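Local coordinates for protein acetaldehyde dehydrogenase (Acetylating) (Geobacillus thermoglucosidasius, PDB 5J78) that probably catalyses the reversible, coenzyme A-dependent oxidation of acetaldehyde to acetyl-CoA with NAD+, as an acetylating member of the aldehyde dehydrogenase family, at residues K95-F98 against A99-V103; S64-N67 against A68-E72. All blocks are in the same frame, centred on the assembly; numbering follows the deposited sequence.

Both contacts are single helical stretches in the aldehyde dehydrogenase fold, and they come in series: contact 2 (64-67 with 68-72) lies on helix 55-84, contact 1 (95-98 with 99-103) on helix 89-107, the next helix along the chain. Their centres are about 10 Å apart and the two helices pack directly, CB of A100 lying 3.7 Å from CB of A69. One polar tie between them is R70, whose NE stands 2.5 Å from OD1 of N101, a probable hydrogen bond, and whose NH2 approaches the carbonyl oxygen of A100. Helix 143-156 touches side chains of both contacts, its I148 meeting A99 and A69.

Contact 1 of 2, residues K95-F98 against A99-V103; sequences KNLF and AANDV. With ACT (acetate ion), chain I.
F98 holds its CG anti to the backbone N (chi1 168°), whereas D102 places its CG beside the backbone N, and these two torsions bring the phenyl ring against the carboxylate one turn on. The side chains cross at about a right angle, with CD1 of F98 3.5 Å from CG of D102 and the two planes 43° apart; OD1 and OD2 of D102 hydrogen-bond to glycerol, probably from the crystallisation liquor. Helix 89-107 of the aldehyde dehydrogenase fold carries both residues and widens here into a pi-type turn over 99-103. The evidence is a change of spacing: A100 N bonds to N96 O and N101 N to L97 O, each four residues back, but V103 N reaches F98 O, five back, at 3.3 Å with an N-H...O angle of 158°. Beyond D102 the ring meets V103 more loosely, CE2 of F98 to CG2 of V103 being 4.3 Å.

L97 and N101 run side by side on another flank, CB of L97 lying 4.1 Å from ND2 of N101; the amide's OD1 is taken by R70 of helix 55-84, and L97 also packs on V477 of the second subunit.

K95 forms a salt bridge with D268 and a hydrogen bond with N142, while N96 bonds to T144 and to the carbonyl of A73. An acetate, probably from the crystallisation liquor and also bonded to S145 and K92, lies beside both: NZ of K95 donates to its O at 2.8 Å, and its CH3 comes 3.5 Å from OD1 of N96.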
loop_
_atom_site.group_PDB
_atom_site.type_symbol
_atom_site.label_atom_id
_atom_site.label_comp_id
_atom_site.label_asym_id
_atom_site.label_seq_id
_atom_site.Cartn_x
_atom_site.Cartn_y
_atom_site.Cartn_z
ATOM N N LYS A 95 -10.921 39.810 -0.008
ATOM C CA LYS A 95 -10.973 38.440 0.464
ATOM C C LYS A 95 -10.276 38.313 1.829
ATOM O O LYS A 95 -10.818 37.686 2.734
ATOM C CB LYS A 95 -10.343 37.502 -0.573
ATOM C CG LYS A 95 -10.774 36.044 -0.436
ATOM C CD LYS A 95 -9.980 35.092 -1.317
ATOM C CE LYS A 95 -10.097 35.411 -2.814
ATOM N NZ LYS A 95 -9.191 34.464 -3.571
ATOM N N ASN A 96 -9.101 38.928 1.999
ATOM C CA ASN A 96 -8.407 38.865 3.285
ATOM C C ASN A 96 -9.187 39.588 4.373
ATOM O O ASN A 96 -9.175 39.167 5.536
ATOM C CB ASN A 96 -6.986 39.452 3.195
ATOM C CG ASN A 96 -6.028 38.554 2.429
ATOM O OD1 ASN A 96 -6.185 37.339 2.405
ATOM N ND2 ASN A 96 -5.022 39.150 1.815
ATOM N N LEU A 97 -9.852 40.679 3.991
ATOM C CA LEU A 97 -10.621 41.481 4.930
ATOM C C LEU A 97 -11.892 40.738 5.338
ATOM O O LEU A 97 -12.400 40.922 6.446
ATOM C CB LEU A 97 -10.959 42.848 4.320
ATOM C CG LEU A 97 -9.811 43.858 4.188
ATOM C CD1 LEU A 97 -10.291 45.062 3.451
ATOM C CD2 LEU A 97 -9.280 44.241 5.579
ATOM N N PHE A 98 -12.399 39.894 4.442
ATOM C CA PHE A 98 -13.530 39.039 4.771
ATOM C C PHE A 98 -13.110 38.104 5.905
ATOM O O PHE A 98 -13.851 37.913 6.871
ATOM C CB PHE A 98 -14.022 38.247 3.537
ATOM C CG PHE A 98 -14.998 37.152 3.872
ATOM C CD1 PHE A 98 -16.331 37.435 4.104
ATOM C CD2 PHE A 98 -14.567 35.833 3.982
ATOM C CE1 PHE A 98 -17.238 36.407 4.446
ATOM C CE2 PHE A 98 -15.460 34.809 4.324
ATOM C CZ PHE A 98 -16.797 35.107 4.556
ATOM N N ALA A 99 -11.907 37.552 5.817
ATOM C CA ALA A 99 -11.443 36.657 6.864
ATOM C C ALA A 99 -11.145 37.435 8.125
ATOM O O ALA A 99 -11.436 36.984 9.235
ATOM C CB ALA A 99 -10.230 35.893 6.422
ATOM N N ALA A 100 -10.580 38.622 7.965
ATOM C CA ALA A 100 -10.192 39.404 9.126
ATOM C C ALA A 100 -11.394 40.022 9.848
ATOM O O ALA A 100 -11.309 40.275 11.045
ATOM C CB ALA A 100 -9.222 40.491 8.726
ATOM N N ASN A 101 -12.491 40.287 9.130
ATOM C CA ASN A 101 -13.626 40.989 9.726
ATOM C C ASN A 101 -14.854 40.098 9.923
ATOM O O ASN A 101 -15.283 39.906 11.063
ATOM C CB ASN A 101 -13.993 42.229 8.890
ATOM C CG ASN A 101 -12.892 43.279 8.906
ATOM O OD1 ASN A 101 -12.160 43.402 9.878
ATOM N ND2 ASN A 101 -12.771 44.038 7.835
ATOM N N ASP A 102 -15.400 39.552 8.840
ATOM C CA ASP A 102 -16.606 38.711 8.916
ATOM C C ASP A 102 -16.406 37.441 9.773
ATOM O O ASP A 102 -17.254 37.106 10.597
ATOM C CB ASP A 102 -17.068 38.308 7.515
ATOM C CG ASP A 102 -17.464 39.511 6.663
ATOM O OD1 ASP A 102 -16.706 40.501 6.617
ATOM O OD2 ASP A 102 -18.547 39.471 6.058
ATOM N N VAL A 103 -15.290 36.756 9.586
ATOM C CA VAL A 103 -15.005 35.547 10.352
ATOM C C VAL A 103 -14.754 35.893 11.812
ATOM O O VAL A 103 -15.297 35.256 12.710
ATOM C CB VAL A 103 -13.801 34.781 9.780
ATOM C CG1 VAL A 103 -13.364 33.678 10.709
ATOM C CG2 VAL A 103 -14.133 34.225 8.409
HETATM C C ACT I . -6.425 35.184 -1.250
HETATM O O ACT I . -6.712 34.805 -2.401
HETATM O OXT ACT I . -6.610 34.401 -0.333
HETATM C CH3 ACT I . -5.920 36.563 -0.971
#

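Contact 2 of 2, residues S64-N67 against A68-E72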
loop_
_atom_site.group_PDB
_atom_site.type_symbol
_atom_site.label_atom_id
_atom_site.label_comp_id
_atom_site.label_asym_id
_atom_site.label_seq_id
_atom_site.Cartn_x
_atom_site.Cartn_y
_atom_site.Cartn_z
ATOM N N SER A 64 -6.096 40.416 18.408
ATOM C CA SER A 64 -4.815 40.882 17.902
ATOM C C SER A 64 -4.505 40.246 16.550
ATOM O O SER A 64 -4.006 40.913 15.650
ATOM C CB SER A 64 -3.702 40.573 18.905
ATOM O OG SER A 64 -2.425 40.894 18.371
ATOM N N MET A 65 -4.795 38.954 16.411
ATOM C CA MET A 65 -4.607 38.265 15.132
ATOM C C MET A 65 -5.482 38.917 14.062
ATOM O O MET A 65 -5.017 39.225 12.963
ATOM C CB MET A 65 -4.943 36.771 15.247
ATOM C CG MET A 65 -3.968 35.957 16.066
ATOM S SD MET A 65 -4.642 34.312 16.513
ATOM C CE MET A 65 -4.822 33.582 14.891
ATOM N N ALA A 66 -6.749 39.153 14.395
ATOM C CA ALA A 66 -7.667 39.761 13.436
ATOM C C ALA A 66 -7.175 41.141 13.000
ATOM O O ALA A 66 -7.283 41.516 11.819
ATOM C CB ALA A 66 -9.052 39.865 14.013
ATOM N N ASN A 67 -6.635 41.895 13.956
ATOM C CA ASN A 67 -6.190 43.255 13.679
ATOM C C ASN A 67 -5.025 43.232 12.720
ATOM O O ASN A 67 -4.956 44.031 11.791
ATOM C CB ASN A 67 -5.790 43.989 14.961
ATOM C CG ASN A 67 -6.985 44.448 15.771
ATOM O OD1 ASN A 67 -8.070 44.665 15.227
ATOM N ND2 ASN A 67 -6.791 44.609 17.082
ATOM N N ALA A 68 -4.117 42.295 12.934
ATOM C CA ALA A 68 -2.933 42.202 12.101
ATOM C C ALA A 68 -3.296 41.791 10.678
ATOM O O ALA A 68 -2.686 42.260 9.716
ATOM C CB ALA A 68 -1.942 41.227 12.711
ATOM N N ALA A 69 -4.290 40.920 10.535
ATOM C CA ALA A 69 -4.716 40.471 9.204
ATOM C C ALA A 69 -5.269 41.639 8.408
ATOM O O ALA A 69 -5.016 41.789 7.205
ATOM C CB ALA A 69 -5.770 39.364 9.317
ATOM N N ARG A 70 -6.069 42.441 9.095
ATOM C CA ARG A 70 -6.683 43.630 8.529
ATOM C C ARG A 70 -5.603 44.565 8.015
ATOM O O ARG A 70 -5.666 45.042 6.900
ATOM C CB ARG A 70 -7.537 44.317 9.590
ATOM C CG ARG A 70 -8.520 45.370 9.121
ATOM C CD ARG A 70 -9.458 45.731 10.294
ATOM N NE ARG A 70 -10.136 44.541 10.853
ATOM C CZ ARG A 70 -10.076 44.127 12.121
ATOM N NH1 ARG A 70 -9.374 44.796 13.035
ATOM N NH2 ARG A 70 -10.742 43.030 12.491
ATOM N N GLU A 71 -4.587 44.773 8.831
ATOM C CA GLU A 71 -3.512 45.671 8.481
ATOM C C GLU A 71 -2.670 45.125 7.347
ATOM O O GLU A 71 -2.105 45.902 6.595
ATOM C CB GLU A 71 -2.610 45.938 9.686
ATOM C CG GLU A 71 -3.261 46.744 10.819
ATOM C CD GLU A 71 -2.549 46.563 12.163
ATOM O OE1 GLU A 71 -3.186 46.820 13.210
ATOM O OE2 GLU A 71 -1.362 46.162 12.172
ATOM N N GLU A 72 -2.559 43.802 7.240
ATOM C CA GLU A 72 -1.690 43.202 6.227
ATOM C C GLU A 72 -2.467 42.707 5.011
ATOM O O GLU A 72 -1.897 42.090 4.115
ATOM C CB GLU A 72 -0.878 42.062 6.846
ATOM C CG GLU A 72 0.145 42.532 7.881
ATOM C CD GLU A 72 1.241 43.393 7.264
ATOM O OE1 GLU A 72 1.667 43.105 6.121
ATOM O OE2 GLU A 72 1.657 44.370 7.910
#
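N67 and R70 lie side by side on one flank of the helix, pointing the same way, with the amide plane turned 74° from the guanidinium plane. OD1 of N67 meets the guanidinium at its edge, in its plane, 2.6 Å from NH1 of R70. The N-H...O angle of only 130° makes this a weak hydrogen bond despite the short distance. R70 gets there through a chain that leaves with CG anti to the backbone N and then bends about the CG-CD bond (chi3 -55°), bringing the guanidinium back along the preceding turn. One face of the group consequently lies against that turn: the carbonyl oxygen of A66 stands 3.8 Å above the plane, over its centre, and CB of A66 is 3.9 Å from NH2.

The other guanidinium nitrogens, NE and NH2, have their partners on the next helix, in N101 and, weakly, A100. R70 thus joins neighbouring turns of helix 55-84 and also links this helix to helix 89-107 within the aldehyde dehydrogenase fold. Beneath the side chains the backbone is regular alpha helix, with the amides of A68 to E71 each bonded to the carbonyl four residues back; R70 N to A66 O, for example, is 3.1 Å.

E71 extends beyond CG, and its CG passes 3.3 Å from the carbonyl oxygen of N67. On the inward flank M65 touches A151, L152 and V155 of helix 143-156, while A68 packs on A183 and A69 on M180, both of helix 170-186. OG of S64 hydrogen-bonds to the carbonyl oxygen of A183.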